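Local coordinates for protein carboxypeptidase D (Drosophila melanogaster, PDB 3MN8) that uses a zinc-dependent catalytic domain to remove C-terminal arginine or lysine residues from peptides and proteins, including growth factors, peptide hormones and neuropeptides, at residues L90-V94 with N133-I137; Q250-Y255 with Q330-Q334; Q37-A41 with Y311-L317. One frame throughout, in Å; residues are numbered along the deposited sequence.

Interaction 1 of 3, residues L90-V94 with N133-I137. With NAG (2-acetamido-2-deoxy-beta-D-glucopyranose), chain E.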
ATOM      1  N   LEU A  90     -17.465  -0.018   6.321  1.00 32.38           N
ATOM      2  CA  LEU A  90     -16.493   0.822   7.008  1.00 37.57           C
ATOM      3  C   LEU A  90     -15.229   0.091   7.445  1.00 37.16           C
ATOM      4  O   LEU A  90     -14.413   0.653   8.171  1.00 32.35           O
ATOM      5  CB  LEU A  90     -17.135   1.562   8.184  1.00 34.00           C
ATOM      6  CG  LEU A  90     -18.099   2.666   7.738  1.00 36.50           C
ATOM      7  CD1 LEU A  90     -18.782   3.364   8.908  1.00 14.77           C
ATOM      8  CD2 LEU A  90     -17.344   3.664   6.878  1.00 30.07           C
ATOM      9  N   THR A  91     -15.066  -1.152   7.003  1.00 27.18           N
ATOM     10  CA  THR A  91     -13.764  -1.794   7.104  1.00 37.50           C
ATOM     11  C   THR A  91     -12.889  -1.321   5.957  1.00 38.00           C
ATOM     12  O   THR A  91     -13.303  -1.409   4.795  1.00 23.73           O
ATOM     13  CB  THR A  91     -13.830  -3.330   7.050  1.00 27.42           C
ATOM     14  OG1 THR A  91     -14.512  -3.828   8.211  1.00 22.27           O
ATOM     15  CG2 THR A  91     -12.423  -3.899   7.022  1.00 11.37           C
ATOM     16  N   PRO A  92     -11.683  -0.810   6.288  1.00 33.78           N
ATOM     17  CA  PRO A  92     -10.697  -0.286   5.335  1.00 30.20           C
ATOM     18  C   PRO A  92     -10.049  -1.379   4.498  1.00 39.74           C
ATOM     19  O   PRO A  92      -9.439  -2.300   5.052  1.00 35.53           O
ATOM     20  CB  PRO A  92      -9.629   0.350   6.234  1.00 25.31           C
ATOM     21  CG  PRO A  92     -10.239   0.426   7.606  1.00 26.66           C
ATOM     22  CD  PRO A  92     -11.230  -0.673   7.684  1.00 21.14           C
ATOM     23  N   PRO A  93     -10.173  -1.279   3.169  1.00 39.14           N
ATOM     24  CA  PRO A  93      -9.367  -2.144   2.306  1.00 37.27           C
ATOM     25  C   PRO A  93      -7.969  -1.549   2.207  1.00 40.09           C
ATOM     26  O   PRO A  93      -7.790  -0.329   2.137  1.00 30.83           O
ATOM     27  CB  PRO A  93     -10.084  -2.089   0.943  1.00 10.89           C
ATOM     28  CG  PRO A  93     -11.064  -0.965   1.035  1.00 19.51           C
ATOM     29  CD  PRO A  93     -10.961  -0.311   2.400  1.00 20.18           C
ATOM     30  N   VAL A  94      -6.970  -2.416   2.223  1.00 28.64           N
ATOM     31  CA  VAL A  94      -5.596  -1.976   2.188  1.00 19.59           C
ATOM     32  C   VAL A  94      -4.838  -2.973   1.332  1.00 31.05           C
ATOM     33  O   VAL A  94      -5.302  -4.105   1.156  1.00 37.75           O
ATOM     34  CB  VAL A  94      -5.001  -1.951   3.605  1.00 29.01           C
ATOM     35  CG1 VAL A  94      -3.581  -1.423   3.577  1.00 58.51           C
ATOM     36  CG2 VAL A  94      -5.876  -1.119   4.539  1.00 30.28           C
ATOM     37  N   ASN A 133      -9.731  -8.492  11.976  1.00 43.73           N
ATOM     38  CA  ASN A 133     -11.153  -8.230  12.116  1.00 35.08           C
ATOM     39  C   ASN A 133     -11.554  -6.866  11.548  1.00 37.99           C
ATOM     40  O   ASN A 133     -12.645  -6.703  10.993  1.00 43.87           O
ATOM     41  CB  ASN A 133     -11.551  -8.308  13.591  1.00 48.38           C
ATOM     42  CG  ASN A 133     -11.828  -9.723  14.048  1.00 49.07           C
ATOM     43  OD1 ASN A 133     -11.566 -10.687  13.326  1.00 41.88           O
ATOM     44  ND2 ASN A 133     -12.368  -9.855  15.254  1.00 57.67           N
ATOM     45  N   SER A 134     -10.656  -5.894  11.675  1.00 31.36           N
ATOM     46  CA  SER A 134     -11.001  -4.497  11.442  1.00 36.34           C
ATOM     47  C   SER A 134     -10.474  -3.965  10.126  1.00 38.92           C
ATOM     48  O   SER A 134     -10.785  -2.836   9.744  1.00 39.10           O
ATOM     49  CB  SER A 134     -10.459  -3.632  12.580  1.00 38.35           C
ATOM     50  OG  SER A 134      -9.075  -3.874  12.778  1.00 35.99           O
ATOM     51  N   THR A 135      -9.668  -4.771   9.443  1.00 43.56           N
ATOM     52  CA  THR A 135      -9.046  -4.343   8.192  1.00 40.61           C
ATOM     53  C   THR A 135      -9.177  -5.393   7.112  1.00 30.10           C
ATOM     54  O   THR A 135      -9.080  -6.592   7.380  1.00 43.64           O
ATOM     55  CB  THR A 135      -7.544  -4.046   8.365  1.00 47.09           C
ATOM     56  OG1 THR A 135      -7.285  -3.542   9.687  1.00 34.07           O
ATOM     57  CG2 THR A 135      -7.094  -3.031   7.327  1.00 39.38           C
ATOM     58  N   ASP A 136      -9.394  -4.933   5.887  1.00 35.13           N
ATOM     59  CA  ASP A 136      -9.471  -5.815   4.728  1.00 34.92           C
ATOM     60  C   ASP A 136      -8.143  -5.765   3.987  1.00 37.40           C
ATOM     61  O   ASP A 136      -7.822  -4.770   3.325  1.00 27.30           O
ATOM     62  CB  ASP A 136     -10.584  -5.358   3.805  1.00 50.01           C
ATOM     63  CG  ASP A 136     -11.467  -6.490   3.370  1.00 63.46           C
ATOM     64  OD1 ASP A 136     -12.094  -7.138   4.235  1.00 59.80           O
ATOM     65  OD2 ASP A 136     -11.545  -6.721   2.151  1.00 79.46           O
ATOM     66  N   ILE A 137      -7.377  -6.842   4.093  1.00 21.81           N
ATOM     67  CA  ILE A 137      -5.997  -6.801   3.688  1.00 12.82           C
ATOM     68  C   ILE A 137      -5.687  -7.627   2.439  1.00 29.48           C
ATOM     69  O   ILE A 137      -6.063  -8.797   2.341  1.00 30.61           O
ATOM     70  CB  ILE A 137      -5.106  -7.236   4.839  1.00 23.67           C
ATOM     71  CG1 ILE A 137      -5.282  -6.283   6.042  1.00 26.06           C
ATOM     72  CG2 ILE A 137      -3.660  -7.321   4.373  1.00 27.51           C
ATOM     73  CD1 ILE A 137      -4.752  -6.847   7.381  1.00 19.88           C
TER
HETATM   74  C1  NAG E 501     -12.291 -11.239  15.626  1.00 55.32           C
HETATM   75  C2  NAG E 501     -12.578 -10.875  17.082  1.00 67.95           C
HETATM   76  C3  NAG E 501     -13.027 -12.068  17.919  1.00 79.93           C
HETATM   77  C4  NAG E 501     -14.041 -12.916  17.154  1.00 73.40           C
HETATM   78  C5  NAG E 501     -13.545 -13.191  15.742  1.00 59.12           C
HETATM   79  C6  NAG E 501     -14.584 -13.960  14.949  1.00 76.10           C
HETATM   80  C7  NAG E 501     -10.248 -10.731  18.000  1.00 67.71           C
HETATM   81  C8  NAG E 501      -9.765 -11.959  17.271  1.00 71.95           C
HETATM   82  N2  NAG E 501     -11.438 -10.200  17.692  1.00 73.78           N
HETATM   83  O3  NAG E 501     -13.590 -11.590  19.126  1.00 89.80           O
HETATM   84  O4  NAG E 501     -14.268 -14.142  17.819  1.00 76.08           O
HETATM   85  O5  NAG E 501     -13.346 -11.975  15.072  1.00 39.80           O
HETATM   86  O6  NAG E 501     -15.613 -13.053  14.613  1.00 77.28           O
HETATM   87  O7  NAG E 501      -9.532 -10.222  18.863  1.00 46.04           O
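Asn133, near the end of helix 126-134, has its CA-to-CB bond pointing away from 90-94 and carries the N-linked glycan: ND2 is bonded to C1 of the NAG at 1.4 Å. Ser134 contributes its carbonyl, and Ser134 O sits 3.0 Å from Pro92 CD and 3.3 Å from Thr91 CG2. At Thr135 the backbone opens into an extended conformation, and its CG2 lies 3.6 Å from Val94 CG2. Asp136 then zips the strands together. Asp136 N donates to Pro92 O at 2.8 Å and Asp136 O accepts from Val94 N at 2.7 Å. Pro93 lies between these two bonds, its CA 3.2 Å from Asp136 O in a CA-H...O contact; its own backbone bonds to Val211 on the other side. Ile137 continues the parallel register opposite Val94, with CA atoms 5.1 Å apart. This is the start of a parallel pairing inside the mixed sheet of the M14 catalytic domain: strand 136-140 runs between 74-80 and 93-97, and 212-217 flanks 93-97 on its far side.

Interaction 2 of 3, residues Q250-Y255 with Q330-Q334; sequences QLAHTY and QLLRQ
Thr254 lies over the C-terminal part of the opposing helix, its CG2 3.7 Å from Gln330 O and 3.8 Å from Leu331 N. The contact is a helix-helix packing within the alpha/beta catalytic domain of an M14 carboxypeptidase, joining helix 245-257 to helix 317-333. Residues 250-255 are helical throughout; Gln330 to Leu332 are helical too, and Gln334 N bonds to Leu331 O at 2.8 Å. The closest backbone approach is Thr254 to Leu331, CA-CA 5.9 Å. Thr254 is m, which returns its OG1 to Gln250 O at 2.6 Å and presents CG2 to the neighbour. Toward the sheet, Leu251 (m, t) sets CD2 3.4 Å from Gln334 CB, while Leu331 (t, t) brings CD1 3.8 Å from CD2 of Tyr255 (chi1 t). Leu251, Leu331 and Tyr255 also rest on strands 212-217 and 300-305, so the pair covers the central sheet; Tyr255 OH bonds to Asn324. On the more exposed side Gln250, extended (t, t), meets Gln334 (m, m): NE2 of Gln250 donates to OE1 of Gln334 at 3.2 Å.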
ATOM      1  N   GLN A 250       3.770  10.990   8.590  1.00 38.29           N
ATOM      2  CA  GLN A 250       3.410  10.123   9.714  1.00 39.70           C
ATOM      3  C   GLN A 250       3.472   8.645   9.308  1.00 35.85           C
ATOM      4  O   GLN A 250       3.979   7.804  10.046  1.00 36.00           O
ATOM      5  CB  GLN A 250       2.022  10.481  10.276  1.00 32.03           C
ATOM      6  CG  GLN A 250       1.637   9.635  11.491  1.00 40.57           C
ATOM      7  CD  GLN A 250       0.479  10.209  12.299  1.00 47.96           C
ATOM      8  OE1 GLN A 250       0.378  11.419  12.504  1.00 62.94           O
ATOM      9  NE2 GLN A 250      -0.386   9.331  12.783  1.00 41.77           N
ATOM     10  N   LEU A 251       2.967   8.345   8.122  1.00 29.08           N
ATOM     11  CA  LEU A 251       3.044   6.995   7.589  1.00 30.20           C
ATOM     12  C   LEU A 251       4.482   6.540   7.445  1.00 29.51           C
ATOM     13  O   LEU A 251       4.875   5.505   7.981  1.00 42.89           O
ATOM     14  CB  LEU A 251       2.337   6.921   6.241  1.00 40.57           C
ATOM     15  CG  LEU A 251       0.839   7.191   6.348  1.00 43.76           C
ATOM     16  CD1 LEU A 251       0.188   7.256   4.975  1.00 42.98           C
ATOM     17  CD2 LEU A 251       0.166   6.157   7.254  1.00 25.19           C
ATOM     18  N   ALA A 252       5.265   7.318   6.711  1.00 36.15           N
ATOM     19  CA  ALA A 252       6.679   7.010   6.513  1.00 42.82           C
ATOM     20  C   ALA A 252       7.417   6.824   7.835  1.00 44.18           C
ATOM     21  O   ALA A 252       8.283   5.948   7.953  1.00 48.63           O
ATOM     22  CB  ALA A 252       7.348   8.104   5.678  1.00 37.44           C
ATOM     23  N   HIS A 253       7.083   7.653   8.823  1.00 33.72           N
ATOM     24  CA  HIS A 253       7.758   7.593  10.117  1.00 35.14           C
ATOM     25  C   HIS A 253       7.318   6.378  10.896  1.00 42.38           C
ATOM     26  O   HIS A 253       8.123   5.768  11.600  1.00 44.62           O
ATOM     27  CB  HIS A 253       7.510   8.849  10.943  1.00 33.10           C
ATOM     28  CG  HIS A 253       8.581   9.890  10.795  1.00 46.40           C
ATOM     29  ND1 HIS A 253       8.318  11.183  10.389  1.00 42.48           N
ATOM     30  CD2 HIS A 253       9.920   9.827  10.996  1.00 49.70           C
ATOM     31  CE1 HIS A 253       9.445  11.870  10.343  1.00 38.03           C
ATOM     32  NE2 HIS A 253      10.432  11.070  10.710  1.00 56.12           N
ATOM     33  N   THR A 254       6.042   6.024  10.760  1.00 28.97           N
ATOM     34  CA  THR A 254       5.529   4.812  11.392  1.00 31.81           C
ATOM     35  C   THR A 254       6.377   3.595  11.028  1.00 36.78           C
ATOM     36  O   THR A 254       6.705   2.778  11.883  1.00 41.32           O
ATOM     37  CB  THR A 254       4.093   4.509  10.972  1.00 28.16           C
ATOM     38  OG1 THR A 254       3.255   5.628  11.277  1.00 33.60           O
ATOM     39  CG2 THR A 254       3.594   3.287  11.707  1.00 24.32           C
ATOM     40  N   TYR A 255       6.720   3.469   9.750  1.00 35.58           N
ATOM     41  CA  TYR A 255       7.509   2.330   9.293  1.00 36.96           C
ATOM     42  C   TYR A 255       8.974   2.457   9.723  1.00 39.92           C
ATOM     43  O   TYR A 255       9.560   1.529  10.288  1.00 42.21           O
ATOM     44  CB  TYR A 255       7.409   2.175   7.769  1.00 33.04           C
ATOM     45  CG  TYR A 255       7.861   0.817   7.284  1.00 39.58           C
ATOM     46  CD1 TYR A 255       9.222   0.511   7.182  1.00 49.18           C
ATOM     47  CD2 TYR A 255       6.930  -0.167   6.943  1.00 27.84           C
ATOM     48  CE1 TYR A 255       9.649  -0.741   6.744  1.00 47.49           C
ATOM     49  CE2 TYR A 255       7.341  -1.424   6.506  1.00 34.30           C
ATOM     50  CZ  TYR A 255       8.705  -1.705   6.409  1.00 41.73           C
ATOM     51  OH  TYR A 255       9.126  -2.944   5.978  1.00 34.35           O
ATOM     52  N   GLN A 330       2.415  -2.054  12.246  1.00 29.00           N
ATOM     53  CA  GLN A 330       2.093  -0.702  12.679  1.00 40.94           C
ATOM     54  C   GLN A 330       1.624   0.192  11.532  1.00 41.52           C
ATOM     55  O   GLN A 330       0.726   1.008  11.711  1.00 48.40           O
ATOM     56  CB  GLN A 330       3.284  -0.080  13.409  1.00 53.30           C
ATOM     57  CG  GLN A 330       3.553  -0.724  14.743  1.00 54.92           C
ATOM     58  CD  GLN A 330       2.323  -0.710  15.631  1.00 56.95           C
ATOM     59  OE1 GLN A 330       1.913   0.337  16.120  1.00 56.99           O
ATOM     60  NE2 GLN A 330       1.730  -1.879  15.844  1.00 64.74           N
ATOM     61  N   LEU A 331       2.232   0.040  10.359  1.00 37.19           N
ATOM     62  CA  LEU A 331       1.821   0.808   9.186  1.00 28.11           C
ATOM     63  C   LEU A 331       0.393   0.430   8.846  1.00 25.90           C
ATOM     64  O   LEU A 331      -0.445   1.290   8.593  1.00 30.78           O
ATOM     65  CB  LEU A 331       2.734   0.523   7.995  1.00 25.29           C
ATOM     66  CG  LEU A 331       2.528   1.363   6.730  1.00 38.68           C
ATOM     67  CD1 LEU A 331       3.576   1.020   5.691  1.00 28.76           C
ATOM     68  CD2 LEU A 331       1.153   1.143   6.138  1.00 62.32           C
ATOM     69  N   LEU A 332       0.115  -0.864   8.850  1.00 22.23           N
ATOM     70  CA  LEU A 332      -1.232  -1.313   8.534  1.00 35.95           C
ATOM     71  C   LEU A 332      -2.223  -0.636   9.452  1.00 30.99           C
ATOM     72  O   LEU A 332      -3.250  -0.151   8.997  1.00 35.41           O
ATOM     73  CB  LEU A 332      -1.352  -2.836   8.618  1.00 44.24           C
ATOM     74  CG  LEU A 332      -0.656  -3.553   7.447  1.00 39.91           C
ATOM     75  CD1 LEU A 332      -0.561  -5.053   7.657  1.00 33.42           C
ATOM     76  CD2 LEU A 332      -1.346  -3.241   6.134  1.00 25.49           C
ATOM     77  N   ARG A 333      -1.900  -0.567  10.741  1.00 36.89           N
ATOM     78  CA  ARG A 333      -2.811   0.042  11.725  1.00 28.07           C
ATOM     79  C   ARG A 333      -3.007   1.542  11.519  1.00 28.72           C
ATOM     80  O   ARG A 333      -3.908   2.143  12.103  1.00 51.97           O
ATOM     81  CB  ARG A 333      -2.367  -0.264  13.155  1.00 24.80           C
ATOM     82  CG  ARG A 333      -2.094  -1.745  13.369  1.00 44.83           C
ATOM     83  CD  ARG A 333      -2.211  -2.186  14.820  1.00 61.63           C
ATOM     84  NE  ARG A 333      -3.593  -2.385  15.218  1.00 63.78           N
ATOM     85  CZ  ARG A 333      -4.144  -3.515  15.666  1.00 66.76           C
ATOM     86  NH1 ARG A 333      -5.425  -3.492  15.982  1.00 61.27           N
ATOM     87  NH2 ARG A 333      -3.455  -4.645  15.811  1.00 63.78           N
ATOM     88  N   GLN A 334      -2.175   2.137  10.670  1.00 29.04           N
ATOM     89  CA  GLN A 334      -2.334   3.537  10.288  1.00 20.96           C
ATOM     90  C   GLN A 334      -3.536   3.728   9.348  1.00 36.96           C
ATOM     91  O   GLN A 334      -4.030   4.842   9.168  1.00 48.18           O
ATOM     92  CB  GLN A 334      -1.054   4.056   9.636  1.00 37.65           C
ATOM     93  CG  GLN A 334       0.095   4.337  10.606  1.00 33.08           C
ATOM     94  CD  GLN A 334      -0.170   5.565  11.470  1.00 39.83           C
ATOM     95  OE1 GLN A 334      -0.227   6.691  10.976  1.00 47.24           O
ATOM     96  NE2 GLN A 334      -0.335   5.347  12.764  1.00 33.78           N
TER

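Interaction 3 of 3, residues Q37-A41 with Y311-L317; sequences QPHYA and YPAASTL
Tyr40 gives by far the most surface to this contact, and its ring is held on three sides. Build 37-41 as an extended loop without regular structure and 311-317 as a loop that is extended through Ala313 and then takes helical phi/psi from Ala314, leading into helix 317-333. The two segments have their nearest CA pair at His39 and Ala314, 4.7 Å. With chi1 m (-78°) and chi2 108°, Tyr40 reaches along 311-314. Over one face stands the edge of Tyr311 (chi1 t): the planes meet at 88°, the centroids are 4.9 Å apart, and Tyr40 CE1 lies 3.3 Å from Tyr311 CE2, a T-shaped stack. Leu317 (m, t) sets CD1 over the opposite face, with CD1 also 3.6 Å from His39 O, and CD2 3.5 Å from Tyr40 CZ. At the ring edge, Tyr40 OH donates to Pro312 O at 2.9 Å, tying the phenol to the loop backbone. Ala314 supplies the other end of the contact: its CB points at 37-41, sitting 3.3 Å from Pro38 O, 3.5 Å from His39 N and 4.0 Å from Pro38 CB. The CA-to-CB bond of His39 points away from 311-317, and His39 ND1 donates back to Gln37 O at 2.7 Å. Tyr148 of helix 145-149 touches both tyrosines, and Gln109 of helix 106-121 touches Tyr40 and Leu317. A small cluster of aromatic and aliphatic side chains, with a T-shaped tyrosine pair, thus joins the lead-in to helix 43-56 to the loop after strand 300-305, at the periphery of the zinc carboxypeptidase catalytic domain; the side chain of Tyr311 lies about 7 Å from that of the zinc ligand Glu104.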
ATOM      1  N   GLN A  37      13.255 -22.743   7.108  1.00 60.57           N
ATOM      2  CA  GLN A  37      13.672 -23.201   5.792  1.00 66.59           C
ATOM      3  C   GLN A  37      13.808 -22.011   4.839  1.00 77.45           C
ATOM      4  O   GLN A  37      13.038 -21.870   3.883  1.00 71.91           O
ATOM      5  CB  GLN A  37      12.637 -24.190   5.253  1.00 70.54           C
ATOM      6  CG  GLN A  37      11.169 -23.743   5.422  1.00 57.62           C
ATOM      7  CD  GLN A  37      10.561 -23.163   4.150  1.00 63.94           C
ATOM      8  OE1 GLN A  37      10.701 -21.971   3.875  1.00 73.35           O
ATOM      9  NE2 GLN A  37       9.867 -24.000   3.379  1.00 60.76           N
ATOM     10  N   PRO A  38      14.792 -21.144   5.101  1.00 68.89           N
ATOM     11  CA  PRO A  38      14.951 -19.905   4.334  1.00 64.10           C
ATOM     12  C   PRO A  38      15.217 -20.170   2.855  1.00 64.27           C
ATOM     13  O   PRO A  38      16.144 -20.903   2.505  1.00 75.72           O
ATOM     14  CB  PRO A  38      16.168 -19.243   4.980  1.00 67.93           C
ATOM     15  CG  PRO A  38      16.317 -19.912   6.318  1.00 76.52           C
ATOM     16  CD  PRO A  38      15.836 -21.308   6.123  1.00 73.50           C
ATOM     17  N   HIS A  39      14.402 -19.568   1.998  1.00 56.21           N
ATOM     18  CA  HIS A  39      14.516 -19.751   0.560  1.00 53.70           C
ATOM     19  C   HIS A  39      13.562 -18.798  -0.166  1.00 52.04           C
ATOM     20  O   HIS A  39      12.575 -18.322   0.410  1.00 40.41           O
ATOM     21  CB  HIS A  39      14.228 -21.211   0.185  1.00 46.32           C
ATOM     22  CG  HIS A  39      12.771 -21.571   0.211  1.00 41.18           C
ATOM     23  ND1 HIS A  39      12.023 -21.552   1.364  1.00 57.18           N
ATOM     24  CD2 HIS A  39      11.942 -21.973  -0.779  1.00 45.78           C
ATOM     25  CE1 HIS A  39      10.780 -21.918   1.081  1.00 59.37           C
ATOM     26  NE2 HIS A  39      10.704 -22.181  -0.205  1.00 49.76           N
ATOM     27  N   TYR A  40      13.854 -18.507  -1.426  1.00 57.58           N
ATOM     28  CA  TYR A  40      12.958 -17.647  -2.198  1.00 55.69           C
ATOM     29  C   TYR A  40      11.855 -18.466  -2.856  1.00 48.62           C
ATOM     30  O   TYR A  40      12.133 -19.443  -3.548  1.00 59.06           O
ATOM     31  CB  TYR A  40      13.738 -16.818  -3.232  1.00 59.12           C
ATOM     32  CG  TYR A  40      14.456 -15.621  -2.626  1.00 59.75           C
ATOM     33  CD1 TYR A  40      15.840 -15.601  -2.492  1.00 63.22           C
ATOM     34  CD2 TYR A  40      13.744 -14.522  -2.166  1.00 51.53           C
ATOM     35  CE1 TYR A  40      16.487 -14.510  -1.928  1.00 59.16           C
ATOM     36  CE2 TYR A  40      14.385 -13.436  -1.603  1.00 47.93           C
ATOM     37  CZ  TYR A  40      15.750 -13.434  -1.486  1.00 47.26           C
ATOM     38  OH  TYR A  40      16.365 -12.347  -0.913  1.00 38.78           O
ATOM     39  N   ALA A  41      10.605 -18.082  -2.627  1.00 46.84           N
ATOM     40  CA  ALA A  41       9.481 -18.810  -3.216  1.00 45.58           C
ATOM     41  C   ALA A  41       9.343 -18.505  -4.717  1.00 42.16           C
ATOM     42  O   ALA A  41       9.288 -17.346  -5.131  1.00 26.98           O
ATOM     43  CB  ALA A  41       8.193 -18.500  -2.475  1.00 37.28           C
ATOM     44  N   TYR A 311      18.945  -8.092  -4.219  1.00 56.23           N
ATOM     45  CA  TYR A 311      18.614  -9.521  -4.179  1.00 58.32           C
ATOM     46  C   TYR A 311      19.559 -10.276  -3.248  1.00 53.57           C
ATOM     47  O   TYR A 311      20.511 -10.889  -3.715  1.00 55.29           O
ATOM     48  CB  TYR A 311      18.735 -10.131  -5.581  1.00 55.22           C
ATOM     49  CG  TYR A 311      17.908 -11.387  -5.811  1.00 47.59           C
ATOM     50  CD1 TYR A 311      17.409 -11.685  -7.077  1.00 48.60           C
ATOM     51  CD2 TYR A 311      17.615 -12.264  -4.775  1.00 50.54           C
ATOM     52  CE1 TYR A 311      16.648 -12.818  -7.313  1.00 43.16           C
ATOM     53  CE2 TYR A 311      16.841 -13.403  -4.996  1.00 50.24           C
ATOM     54  CZ  TYR A 311      16.366 -13.672  -6.272  1.00 45.89           C
ATOM     55  OH  TYR A 311      15.610 -14.797  -6.513  1.00 42.89           O
ATOM     56  N   PRO A 312      19.300 -10.235  -1.928  1.00 56.07           N
ATOM     57  CA  PRO A 312      20.199 -10.911  -0.983  1.00 46.82           C
ATOM     58  C   PRO A 312      19.950 -12.414  -0.974  1.00 61.77           C
ATOM     59  O   PRO A 312      19.086 -12.894  -1.714  1.00 67.32           O
ATOM     60  CB  PRO A 312      19.833 -10.293   0.376  1.00 43.64           C
ATOM     61  CG  PRO A 312      18.809  -9.183   0.073  1.00 60.51           C
ATOM     62  CD  PRO A 312      18.200  -9.526  -1.250  1.00 58.37           C
ATOM     63  N   ALA A 313      20.705 -13.145  -0.157  1.00 64.67           N
ATOM     64  CA  ALA A 313      20.558 -14.598  -0.057  1.00 63.89           C
ATOM     65  C   ALA A 313      19.523 -14.969   0.996  1.00 53.06           C
ATOM     66  O   ALA A 313      19.278 -14.209   1.935  1.00 55.28           O
ATOM     67  CB  ALA A 313      21.907 -15.266   0.260  1.00 60.51           C
ATOM     68  N   ALA A 314      18.933 -16.150   0.838  1.00 47.12           N
ATOM     69  CA  ALA A 314      17.876 -16.619   1.727  1.00 52.87           C
ATOM     70  C   ALA A 314      18.181 -16.446   3.224  1.00 54.74           C
ATOM     71  O   ALA A 314      17.335 -15.974   3.981  1.00 60.74           O
ATOM     72  CB  ALA A 314      17.543 -18.071   1.416  1.00 54.59           C
ATOM     73  N   SER A 315      19.382 -16.832   3.645  1.00 52.35           N
ATOM     74  CA  SER A 315      19.755 -16.813   5.065  1.00 55.21           C
ATOM     75  C   SER A 315      19.523 -15.441   5.671  1.00 47.96           C
ATOM     76  O   SER A 315      19.375 -15.300   6.887  1.00 51.58           O
ATOM     77  CB  SER A 315      21.226 -17.231   5.255  1.00 53.51           C
ATOM     78  OG  SER A 315      22.117 -16.320   4.618  1.00 51.39           O
ATOM     79  N   THR A 316      19.504 -14.435   4.802  1.00 37.62           N
ATOM     80  CA  THR A 316      19.244 -13.058   5.187  1.00 38.50           C
ATOM     81  C   THR A 316      17.786 -12.875   5.591  1.00 47.54           C
ATOM     82  O   THR A 316      17.474 -12.100   6.503  1.00 53.06           O
ATOM     83  CB  THR A 316      19.584 -12.102   4.025  1.00 40.38           C
ATOM     84  OG1 THR A 316      20.964 -11.732   4.109  1.00 50.78           O
ATOM     85  CG2 THR A 316      18.738 -10.849   4.073  1.00 47.66           C
ATOM     86  N   LEU A 317      16.906 -13.615   4.921  1.00 40.29           N
ATOM     87  CA  LEU A 317      15.458 -13.445   5.032  1.00 37.51           C
ATOM     88  C   LEU A 317      14.884 -13.466   6.455  1.00 40.01           C
ATOM     89  O   LEU A 317      14.022 -12.642   6.793  1.00 44.48           O
ATOM     90  CB  LEU A 317      14.745 -14.479   4.162  1.00 32.48           C
ATOM     91  CG  LEU A 317      15.160 -14.561   2.691  1.00 43.28           C
ATOM     92  CD1 LEU A 317      14.479 -15.761   2.043  1.00 59.21           C
ATOM     93  CD2 LEU A 317      14.860 -13.264   1.915  1.00 33.75           C
TER

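Overall arrangement
All three contacts belong to the M14 catalytic domain. Interactions 1 and 2 are neighbours, their centres 15 Å apart, and they touch where Val94 CG1 meets Leu332 CD2 at 3.9 Å: the sheet meets the helix packed on it. Interaction 3 stands apart, centred 30 Å from interaction 1 and 26 Å from interaction 2, yet helix 317-333 joins it to interaction 2, starting at Leu317 and ending near Gln334. Two contacts approach the catalytic centre from different parts of the fold: the side chain of Tyr311 is about 11 Å from the zinc, and that of Tyr255 about 8 Å from that of Glu305, the predicted proton donor/acceptor. Interaction 1 lies away from it and bears the glycan.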